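Prolyl-ACP dehydrogenase (Oscillatoria sp., PDB 4IRN) probably oxidises a prolyl group carried on an acyl carrier protein, using FAD, in the biosynthesis of the cyanotoxin anatoxin-a. Local coordinates at residues Glu145-Leu150 / Met222-Thr227. Numbering follows the deposited sequence.
Sequences EKYLPL and MIEKDT
Tyr147 and Glu224 show how one phenol can join a helix to a strand though the axes of helix 145-150 and strand 222-224 come no closer than 12.2 Å. Tyr147 OH donates a hydrogen bond to Glu224 OE2 at 2.7 Å. The carboxylate oxygen lies at the ring edge and accepts through its anti lone pair, while the ring and carboxylate planes stand 78° apart. Glu224 gets there by an extended chain, CG anti to its own carbonyl carbon (chi1 -77°). Asn260 ND2 also bonds this phenol oxygen, and the same amide nitrogen bonds Met222 O, so the buried hydroxyl is tied to the strand both directly and through Asn260.

Charge adds a looser element. Lys146 runs fully stretched alongside the tyrosine, its CD 3.9 Å above one face near the rim, and meets Glu224 from the opposite direction. The salt bridge from Lys146 NZ to Glu224 OE2 is long, at 3.6 Å, and a weak hydrogen bond links the same nitrogen to the phenol; the ammonium probably favours the charged carboxylate.

Deeper in, the apolar part is a Met-aromatic contact. Met222 SD lies 5.2 Å from the centroid of the Tyr147 ring, in an oblique approach, and Leu135 and Leu202 touch both side chains. Together these contacts dock helix 141-153 of the N-terminal domain onto strand 218-224 of the middle domain, a helix-to-sheet domain interface within the acyl-CoA dehydrogenase fold.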
# COMPACT_ATOMS: atom_id res chain seq x y z
N GLU A 145 41.97 -18.16 -19.11
CA GLU A 145 43.34 -18.25 -18.59
C GLU A 145 44.07 -16.91 -18.54
O GLU A 145 44.88 -16.71 -17.65
CB GLU A 145 44.16 -19.25 -19.40
CG GLU A 145 43.98 -20.70 -19.00
CD GLU A 145 44.38 -21.70 -20.07
OE1 GLU A 145 45.05 -21.31 -21.05
OE2 GLU A 145 44.04 -22.89 -19.91
N LYS A 146 43.78 -16.01 -19.49
CA LYS A 146 44.38 -14.68 -19.54
C LYS A 146 43.69 -13.67 -18.64
O LYS A 146 44.37 -13.01 -17.85
CB LYS A 146 44.45 -14.16 -20.99
CG LYS A 146 45.06 -12.77 -21.13
CD LYS A 146 44.97 -12.29 -22.57
CE LYS A 146 45.58 -10.93 -22.75
NZ LYS A 146 45.49 -10.49 -24.17
N TYR A 147 42.36 -13.51 -18.77
CA TYR A 147 41.61 -12.47 -18.05
C TYR A 147 41.10 -12.77 -16.64
O TYR A 147 41.12 -11.86 -15.80
CB TYR A 147 40.51 -11.87 -18.94
CG TYR A 147 41.04 -11.15 -20.16
CD1 TYR A 147 41.77 -9.96 -20.03
CD2 TYR A 147 40.77 -11.61 -21.44
CE1 TYR A 147 42.23 -9.28 -21.16
CE2 TYR A 147 41.22 -10.93 -22.57
CZ TYR A 147 41.96 -9.77 -22.42
OH TYR A 147 42.41 -9.10 -23.54
N LEU A 148 40.66 -13.99 -16.37
CA LEU A 148 40.11 -14.36 -15.06
C LEU A 148 41.08 -14.26 -13.91
O LEU A 148 40.72 -13.66 -12.91
CB LEU A 148 39.40 -15.71 -15.07
CG LEU A 148 37.93 -15.75 -15.46
CD1 LEU A 148 37.42 -17.17 -15.38
CD2 LEU A 148 37.09 -14.85 -14.55
N PRO A 149 42.33 -14.76 -14.03
CA PRO A 149 43.28 -14.61 -12.91
C PRO A 149 43.57 -13.14 -12.57
O PRO A 149 43.76 -12.80 -11.40
CB PRO A 149 44.52 -15.36 -13.40
CG PRO A 149 44.02 -16.31 -14.41
CD PRO A 149 42.95 -15.54 -15.12
N LEU A 150 43.53 -12.27 -13.60
CA LEU A 150 43.77 -10.83 -13.44
C LEU A 150 42.67 -10.13 -12.66
O LEU A 150 42.98 -9.29 -11.81
CB LEU A 150 43.92 -10.16 -14.81
CG LEU A 150 45.25 -10.35 -15.51
CD1 LEU A 150 45.14 -9.89 -16.93
CD2 LEU A 150 46.36 -9.57 -14.82
N MET A 222 35.56 -7.87 -25.58
CA MET A 222 36.38 -7.55 -24.41
C MET A 222 37.48 -6.61 -24.84
O MET A 222 38.39 -7.01 -25.56
CB MET A 222 36.95 -8.81 -23.75
CG MET A 222 35.88 -9.77 -23.29
SD MET A 222 36.50 -11.28 -22.55
CE MET A 222 37.08 -12.12 -23.99
N ILE A 223 37.36 -5.33 -24.45
CA ILE A 223 38.31 -4.31 -24.83
C ILE A 223 39.09 -3.84 -23.61
O ILE A 223 38.49 -3.43 -22.61
CB ILE A 223 37.62 -3.16 -25.62
CG1 ILE A 223 36.84 -3.72 -26.86
CG2 ILE A 223 38.62 -2.09 -26.06
CD1 ILE A 223 35.72 -2.84 -27.41
N GLU A 224 40.42 -3.92 -23.69
CA GLU A 224 41.30 -3.47 -22.63
C GLU A 224 41.32 -1.93 -22.54
O GLU A 224 41.07 -1.26 -23.55
CB GLU A 224 42.73 -3.99 -22.85
CG GLU A 224 42.91 -5.46 -22.49
CD GLU A 224 44.28 -6.05 -22.77
OE1 GLU A 224 45.29 -5.31 -22.79
OE2 GLU A 224 44.35 -7.29 -22.93
N LYS A 225 41.61 -1.40 -21.35
CA LYS A 225 41.72 0.04 -21.06
C LYS A 225 42.81 0.66 -21.98
O LYS A 225 43.78 -0.01 -22.32
CB LYS A 225 42.07 0.20 -19.58
CG LYS A 225 42.48 1.58 -19.10
CD LYS A 225 42.99 1.55 -17.64
CE LYS A 225 44.40 1.02 -17.44
NZ LYS A 225 45.43 1.86 -18.09
N ASP A 226 42.66 1.90 -22.36
CA ASP A 226 43.61 2.64 -23.21
C ASP A 226 43.78 1.98 -24.59
O ASP A 226 44.90 1.80 -25.07
CB ASP A 226 44.99 2.83 -22.53
CG ASP A 226 45.03 3.82 -21.38
OD1 ASP A 226 44.24 4.80 -21.41
OD2 ASP A 226 45.87 3.63 -20.48
N THR A 227 42.65 1.60 -25.21
CA THR A 227 42.66 1.10 -26.57
C THR A 227 42.28 2.33 -27.39
O THR A 227 41.33 3.03 -27.00
CB THR A 227 41.72 -0.09 -26.74
OG1 THR A 227 42.19 -1.17 -25.93
CG2 THR A 227 41.62 -0.57 -28.18